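Local coordinates for putative 4-amino-4-deoxychorismate lyase (Thermus thermophilus, PDB 2ZGI), which probably acts as a pyridoxal-phosphate-dependent lyase of the class-IV aminotransferase family, putatively cleaving 4-amino-4-deoxychorismate, at residues V157-G160 and S164-L167; A49-L54 and A123-G128. All blocks are in the same frame, centred on the assembly; numbering follows the deposited sequence.

How the contacts relate
Followed from the N terminus, contact 2 comes first: the end of helix 38-51 meets residues 123-128, closing a long loop of 68 residues that holds helix 59-72 and the hairpin strands 78-86 and 89-96. The chain then runs through helix 131-142 and strand 147-151 before contact 1 closes a loop of just three residues, joining 157-160, an outermost strand of a three-stranded sheet as counted within this chain, to the separate mixed sheet containing 164-169. The contacts are therefore in series, neither nested nor crossed. Their centres lie about 20 Å apart and their nearest atoms about 4 Å, yet both reach PLP: contact 2 through a covalent bond, contact 1 beside the pyridine nitrogen.

Contact 1: V157-G160 and S164-L167; sequences VVDG and SPLL. With PLP (pyridoxal-5'-phosphate), chain P.
The carboxylate of Asp159 has PLP N1 off one side of its plane and Pro165 CD off the other, CD lying 4.1 Å from OD1. The carboxylate and pyridine planes are turned about 50° against each other, and Asp159 OD1 comes within 2.9 Å of PLP N1, close to the pyridine plane. This is the pyridine-nitrogen side of the cofactor site of a fold-type IV PLP enzyme. Asp159 takes part in a classic beta bulge: two successive residues, Val158 and Asp159, stand across from Leu150 on the neighbouring strand. The strand axes approach to 5.2 Å at 127°, so the two strands splay instead of pairing, and the Pro165 ring fills the angle, with CD 3.6 Å from Gly160 N. That N also makes a weak bond to Asp159 OD1 (3.1 Å), while OD2 is held by the backbone N of Leu180. Next to N1, Ser164 keeps OG opposite its carbonyl carbon (chi1 -59°), which brings OG to 3.4 Å from PLP C6. Gly160 O is displaced toward the opposite face of the ring, by C2A. One water joins the strands, bridging Asp159 OD1 (2.6 Å) and Ser164 OG (2.8 Å).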
ATOM      1  N   VAL D 157      -0.097  12.352  -5.490  1.00 24.28           N
ATOM      2  CA  VAL D 157      -1.270  13.181  -5.158  1.00 25.59           C
ATOM      3  C   VAL D 157      -1.951  13.549  -6.468  1.00 25.48           C
ATOM      4  O   VAL D 157      -1.381  14.288  -7.303  1.00 26.36           O
ATOM      5  CB  VAL D 157      -0.908  14.480  -4.416  1.00 25.98           C
ATOM      6  CG1 VAL D 157      -2.187  15.294  -4.086  1.00 26.88           C
ATOM      7  CG2 VAL D 157      -0.080  14.182  -3.130  1.00 25.85           C
ATOM      8  N   VAL D 158      -3.161  13.039  -6.670  1.00 25.53           N
ATOM      9  CA  VAL D 158      -3.806  13.193  -7.994  1.00 24.62           C
ATOM     10  C   VAL D 158      -5.161  13.933  -8.103  1.00 25.81           C
ATOM     11  O   VAL D 158      -5.674  14.129  -9.223  1.00 25.88           O
ATOM     12  CB  VAL D 158      -3.940  11.812  -8.697  1.00 25.48           C
ATOM     13  CG1 VAL D 158      -2.556  11.140  -8.837  1.00 24.69           C
ATOM     14  CG2 VAL D 158      -4.918  10.913  -7.957  1.00 22.70           C
ATOM     15  N   ASP D 159      -5.785  14.284  -6.984  1.00 24.60           N
ATOM     16  CA  ASP D 159      -7.074  14.968  -7.087  1.00 24.39           C
ATOM     17  C   ASP D 159      -7.438  15.598  -5.761  1.00 24.37           C
ATOM     18  O   ASP D 159      -6.857  15.256  -4.687  1.00 23.06           O
ATOM     19  CB  ASP D 159      -8.183  13.999  -7.564  1.00 24.74           C
ATOM     20  CG  ASP D 159      -9.081  14.589  -8.678  1.00 25.07           C
ATOM     21  OD1 ASP D 159      -9.270  15.825  -8.717  1.00 25.92           O
ATOM     22  OD2 ASP D 159      -9.620  13.797  -9.512  1.00 26.96           O
ATOM     23  N   GLY D 160      -8.355  16.559  -5.844  1.00 24.54           N
ATOM     24  CA  GLY D 160      -9.107  17.030  -4.679  1.00 25.56           C
ATOM     25  C   GLY D 160     -10.451  16.322  -4.666  1.00 26.22           C
ATOM     26  O   GLY D 160     -10.822  15.702  -5.658  1.00 27.43           O
ATOM     27  N   SER D 164      -9.638  20.458  -8.662  1.00 29.21           N
ATOM     28  CA  SER D 164      -8.480  19.918  -9.374  1.00 29.44           C
ATOM     29  C   SER D 164      -7.239  20.672  -8.878  1.00 30.41           C
ATOM     30  O   SER D 164      -7.188  21.899  -8.955  1.00 30.36           O
ATOM     31  CB  SER D 164      -8.626  20.156 -10.873  1.00 29.12           C
ATOM     32  OG  SER D 164      -9.790  19.549 -11.397  1.00 30.02           O
ATOM     33  N   PRO D 165      -6.242  19.946  -8.352  1.00 30.57           N
ATOM     34  CA  PRO D 165      -5.117  20.696  -7.804  1.00 31.20           C
ATOM     35  C   PRO D 165      -4.079  21.119  -8.865  1.00 31.89           C
ATOM     36  O   PRO D 165      -3.817  20.380  -9.833  1.00 31.18           O
ATOM     37  CB  PRO D 165      -4.533  19.737  -6.761  1.00 30.86           C
ATOM     38  CG  PRO D 165      -4.908  18.402  -7.240  1.00 31.76           C
ATOM     39  CD  PRO D 165      -6.209  18.523  -7.970  1.00 30.94           C
ATOM     40  N   LEU D 166      -3.538  22.319  -8.683  1.00 33.03           N
ATOM     41  CA  LEU D 166      -2.471  22.846  -9.537  1.00 34.11           C
ATOM     42  C   LEU D 166      -1.315  23.303  -8.663  1.00 35.00           C
ATOM     43  O   LEU D 166      -1.518  23.726  -7.526  1.00 34.95           O
ATOM     44  CB  LEU D 166      -2.952  24.058 -10.339  1.00 34.53           C
ATOM     45  CG  LEU D 166      -4.035  23.934 -11.417  1.00 35.67           C
ATOM     46  CD1 LEU D 166      -5.435  24.092 -10.845  1.00 36.85           C
ATOM     47  CD2 LEU D 166      -3.811  25.046 -12.412  1.00 39.21           C
ATOM     48  N   LEU D 167      -0.106  23.252  -9.221  1.00 35.83           N
ATOM     49  CA  LEU D 167       1.091  23.703  -8.522  1.00 37.22           C
ATOM     50  C   LEU D 167       1.779  24.814  -9.315  1.00 38.18           C
ATOM     51  O   LEU D 167       1.985  24.681 -10.519  1.00 38.70           O
ATOM     52  CB  LEU D 167       2.048  22.527  -8.337  1.00 36.86           C
ATOM     53  CG  LEU D 167       3.361  22.778  -7.585  1.00 37.02           C
ATOM     54  CD1 LEU D 167       3.103  23.085  -6.126  1.00 36.18           C
ATOM     55  CD2 LEU D 167       4.259  21.559  -7.731  1.00 35.25           C
TER
HETATM   56  N1  PLP P 248     -12.055  16.689  -8.947  1.00 23.95           N
HETATM   57  C2  PLP P 248     -13.116  15.872  -8.778  1.00 26.20           C
HETATM   58  C2A PLP P 248     -12.929  14.572  -8.052  1.00 23.33           C
HETATM   59  C3  PLP P 248     -14.375  16.247  -9.258  1.00 24.02           C
HETATM   60  O3  PLP P 248     -15.417  15.390  -9.064  1.00 25.60           O
HETATM   61  C4  PLP P 248     -14.506  17.459  -9.947  1.00 25.07           C
HETATM   62  C4A PLP P 248     -15.816  17.926 -10.545  1.00 24.21           C
HETATM   63  C5  PLP P 248     -13.385  18.265 -10.134  1.00 23.38           C
HETATM   64  C6  PLP P 248     -12.164  17.836  -9.613  1.00 26.52           C
HETATM   65  C5A PLP P 248     -13.451  19.606 -10.833  1.00 26.39           C
HETATM   66  O4P PLP P 248     -13.788  19.547 -12.220  1.00 26.61           O
HETATM   67  P   PLP P 248     -14.405  20.780 -13.034  1.00 26.49           P
HETATM   68  O1P PLP P 248     -13.365  21.872 -13.057  1.00 24.81           O
HETATM   69  O2P PLP P 248     -15.651  21.274 -12.332  1.00 27.97           O
HETATM   70  O3P PLP P 248     -14.671  20.091 -14.332  1.00 24.24           O
HETATM   71  O   HOH W   1      -9.005  16.898 -11.062  1.00 25.20           O

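Contact 2: A49-L54 and A123-G128; sequences ALALGL and ARYKTG. With PLP (pyridoxal-5'-phosphate), chain P.
A Schellman motif closes helix 38-51, where the helix's last residue, Ala51, and Leu52 just beyond it meet Tyr125 and Thr127, the neighbours of the PLP-bound lysine. Gly53, at positive phi, is the C-prime residue: Leu54 N bonds to Ala49 O and Gly53 N to Leu50 O. Ala51 CB sits obliquely by the Tyr125 ring, 3.5 Å from CE1. Leu52 crosses the same side chain aslant, CD2 lying 4.0 Å from Tyr125 CD2, while CD1 abuts Thr127 CG2 at 3.5 Å, tighter than usual for two carbons. Thr127 has CG2 anti to the carbonyl carbon, where it meets Leu52 CD1, and leaves OG1 (chi1 80°) to bond to Asn129 N. One face of the Tyr125 ring carries Arg124 CG, 3.3 Å above the plane toward the rim, and His48 meets the ring edge-to-face. Replacing Tyr125 with an alanine is likely to leave Ala51 CB, Leu52 CD2 and Arg124 CG without the ring they lie against. Leu135 and Leu131 of the second subunit pack on Leu52 and Thr127. Lys126 leads the other way, its chain bent at the last torsion (72°), to a covalent link modelled at 1.8 Å from NZ to PLP C4A, consistent with the internal aldimine (Schiff base) of PLP enzymes, though that length does not define the bond order. Carbon contacts thus hold both flanking residues to the helix end, while the lysine between them turns its nitrogen to the cofactor.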
ATOM      1  N   ALA D  49     -20.076   9.101 -20.151  1.00 26.44           N
ATOM      2  CA  ALA D  49     -21.143   8.121 -20.376  1.00 27.39           C
ATOM      3  C   ALA D  49     -20.728   7.031 -21.360  1.00 27.80           C
ATOM      4  O   ALA D  49     -20.869   5.843 -21.086  1.00 27.31           O
ATOM      5  CB  ALA D  49     -22.458   8.835 -20.843  1.00 26.84           C
ATOM      6  N   LEU D  50     -20.187   7.423 -22.514  1.00 29.42           N
ATOM      7  CA  LEU D  50     -19.816   6.405 -23.499  1.00 30.15           C
ATOM      8  C   LEU D  50     -18.700   5.465 -22.977  1.00 30.46           C
ATOM      9  O   LEU D  50     -18.733   4.253 -23.247  1.00 31.01           O
ATOM     10  CB  LEU D  50     -19.510   7.014 -24.888  1.00 30.90           C
ATOM     11  CG  LEU D  50     -20.367   8.147 -25.535  1.00 33.26           C
ATOM     12  CD1 LEU D  50     -20.310   8.180 -27.079  1.00 36.33           C
ATOM     13  CD2 LEU D  50     -21.861   8.300 -25.050  1.00 33.70           C
ATOM     14  N   ALA D  51     -17.756   6.005 -22.200  1.00 30.22           N
ATOM     15  CA  ALA D  51     -16.634   5.205 -21.683  1.00 30.99           C
ATOM     16  C   ALA D  51     -17.115   4.105 -20.720  1.00 31.43           C
ATOM     17  O   ALA D  51     -16.507   3.049 -20.604  1.00 31.89           O
ATOM     18  CB  ALA D  51     -15.593   6.112 -20.990  1.00 30.37           C
ATOM     19  N   LEU D  52     -18.248   4.351 -20.075  1.00 31.34           N
ATOM     20  CA  LEU D  52     -18.709   3.517 -19.002  1.00 31.52           C
ATOM     21  C   LEU D  52     -19.941   2.712 -19.424  1.00 31.78           C
ATOM     22  O   LEU D  52     -20.659   2.164 -18.582  1.00 32.01           O
ATOM     23  CB  LEU D  52     -18.978   4.404 -17.776  1.00 31.88           C
ATOM     24  CG  LEU D  52     -17.656   4.990 -17.225  1.00 32.15           C
ATOM     25  CD1 LEU D  52     -17.888   5.757 -15.973  1.00 31.30           C
ATOM     26  CD2 LEU D  52     -16.627   3.899 -16.975  1.00 33.85           C
ATOM     27  N   GLY D  53     -20.175   2.686 -20.738  1.00 31.92           N
ATOM     28  CA  GLY D  53     -21.271   1.958 -21.367  1.00 32.12           C
ATOM     29  C   GLY D  53     -22.667   2.427 -21.022  1.00 32.60           C
ATOM     30  O   GLY D  53     -23.597   1.620 -21.037  1.00 32.14           O
ATOM     31  N   LEU D  54     -22.816   3.712 -20.688  1.00 32.93           N
ATOM     32  CA  LEU D  54     -24.126   4.275 -20.388  1.00 34.14           C
ATOM     33  C   LEU D  54     -24.689   5.042 -21.591  1.00 34.90           C
ATOM     34  O   LEU D  54     -24.003   5.897 -22.157  1.00 35.79           O
ATOM     35  CB  LEU D  54     -24.040   5.202 -19.162  1.00 34.27           C
ATOM     36  CG  LEU D  54     -23.475   4.643 -17.848  1.00 34.39           C
ATOM     37  CD1 LEU D  54     -23.137   5.808 -16.920  1.00 36.90           C
ATOM     38  CD2 LEU D  54     -24.451   3.706 -17.193  1.00 33.73           C
ATOM     39  N   ALA D 123     -10.944   6.965 -12.089  1.00 24.06           N
ATOM     40  CA  ALA D 123     -10.391   8.248 -11.646  1.00 24.24           C
ATOM     41  C   ALA D 123     -10.555   9.347 -12.688  1.00 23.87           C
ATOM     42  O   ALA D 123     -10.677  10.537 -12.361  1.00 24.04           O
ATOM     43  CB  ALA D 123      -8.906   8.085 -11.326  1.00 24.30           C
ATOM     44  N   ARG D 124     -10.569   8.942 -13.948  1.00 24.19           N
ATOM     45  CA  ARG D 124     -10.603   9.900 -15.029  1.00 25.52           C
ATOM     46  C   ARG D 124     -12.037  10.322 -15.340  1.00 26.44           C
ATOM     47  O   ARG D 124     -12.233  11.295 -16.076  1.00 27.79           O
ATOM     48  CB  ARG D 124      -9.924   9.330 -16.273  1.00 25.15           C
ATOM     49  CG  ARG D 124     -10.417   7.926 -16.637  1.00 29.32           C
ATOM     50  CD  ARG D 124      -9.603   7.296 -17.795  1.00 34.40           C
ATOM     51  NE  ARG D 124      -9.623   8.171 -18.963  1.00 39.70           N
ATOM     52  CZ  ARG D 124      -9.109   7.884 -20.160  1.00 42.75           C
ATOM     53  NH1 ARG D 124      -8.502   6.724 -20.394  1.00 43.41           N
ATOM     54  NH2 ARG D 124      -9.204   8.778 -21.129  1.00 43.29           N
ATOM     55  N   TYR D 125     -13.013   9.585 -14.788  1.00 26.34           N
ATOM     56  CA  TYR D 125     -14.438   9.853 -15.022  1.00 26.08           C
ATOM     57  C   TYR D 125     -15.125  10.447 -13.797  1.00 25.91           C
ATOM     58  O   TYR D 125     -14.751  10.169 -12.636  1.00 25.44           O
ATOM     59  CB  TYR D 125     -15.137   8.571 -15.483  1.00 26.16           C
ATOM     60  CG  TYR D 125     -14.381   7.895 -16.597  1.00 27.76           C
ATOM     61  CD1 TYR D 125     -14.218   8.534 -17.843  1.00 29.90           C
ATOM     62  CD2 TYR D 125     -13.784   6.649 -16.413  1.00 28.59           C
ATOM     63  CE1 TYR D 125     -13.483   7.940 -18.880  1.00 31.99           C
ATOM     64  CE2 TYR D 125     -13.059   6.036 -17.448  1.00 29.91           C
ATOM     65  CZ  TYR D 125     -12.917   6.698 -18.677  1.00 32.68           C
ATOM     66  OH  TYR D 125     -12.204   6.126 -19.698  1.00 31.53           O
ATOM     67  N   LYS D 126     -16.147  11.264 -14.064  1.00 25.52           N
ATOM     68  CA  LYS D 126     -16.944  11.894 -13.020  1.00 25.75           C
ATOM     69  C   LYS D 126     -18.175  11.009 -12.797  1.00 25.75           C
ATOM     70  O   LYS D 126     -19.197  11.152 -13.500  1.00 24.80           O
ATOM     71  CB  LYS D 126     -17.320  13.300 -13.468  1.00 25.45           C
ATOM     72  CG  LYS D 126     -17.424  14.306 -12.331  1.00 26.68           C
ATOM     73  CD  LYS D 126     -17.417  15.712 -12.856  1.00 24.97           C
ATOM     74  CE  LYS D 126     -18.089  16.642 -11.878  1.00 25.76           C
ATOM     75  NZ  LYS D 126     -17.187  16.808 -10.698  1.00 28.84           N
ATOM     76  N   THR D 127     -18.043  10.050 -11.863  1.00 24.84           N
ATOM     77  CA  THR D 127     -19.039   9.000 -11.671  1.00 23.88           C
ATOM     78  C   THR D 127     -19.728   9.064 -10.313  1.00 23.50           C
ATOM     79  O   THR D 127     -19.247   9.714  -9.387  1.00 23.24           O
ATOM     80  CB  THR D 127     -18.433   7.559 -11.834  1.00 25.02           C
ATOM     81  OG1 THR D 127     -17.743   7.156 -10.634  1.00 22.38           O
ATOM     82  CG2 THR D 127     -17.450   7.513 -12.989  1.00 24.93           C
ATOM     83  N   GLY D 128     -20.854   8.358 -10.223  1.00 22.90           N
ATOM     84  CA  GLY D 128     -21.568   8.115  -8.989  1.00 22.23           C
ATOM     85  C   GLY D 128     -20.832   7.267  -7.967  1.00 21.87           C
ATOM     86  O   GLY D 128     -21.337   7.067  -6.865  1.00 20.91           O
TER
HETATM   87  N1  PLP P 248     -12.055  16.689  -8.947  1.00 23.95           N
HETATM   88  C2  PLP P 248     -13.116  15.872  -8.778  1.00 26.20           C
HETATM   89  C2A PLP P 248     -12.929  14.572  -8.052  1.00 23.33           C
HETATM   90  C3  PLP P 248     -14.375  16.247  -9.258  1.00 24.02           C
HETATM   91  O3  PLP P 248     -15.417  15.390  -9.064  1.00 25.60           O
HETATM   92  C4  PLP P 248     -14.506  17.459  -9.947  1.00 25.07           C
HETATM   93  C4A PLP P 248     -15.816  17.926 -10.545  1.00 24.21           C
HETATM   94  C5  PLP P 248     -13.385  18.265 -10.134  1.00 23.38           C
HETATM   95  C6  PLP P 248     -12.164  17.836  -9.613  1.00 26.52           C
HETATM   96  C5A PLP P 248     -13.451  19.606 -10.833  1.00 26.39           C
HETATM   97  O4P PLP P 248     -13.788  19.547 -12.220  1.00 26.61           O
HETATM   98  P   PLP P 248     -14.405  20.780 -13.034  1.00 26.49           P
HETATM   99  O1P PLP P 248     -13.365  21.872 -13.057  1.00 24.81           O
HETATM  100  O2P PLP P 248     -15.651  21.274 -12.332  1.00 27.97           O
HETATM  101  O3P PLP P 248     -14.671  20.091 -14.332  1.00 24.24           O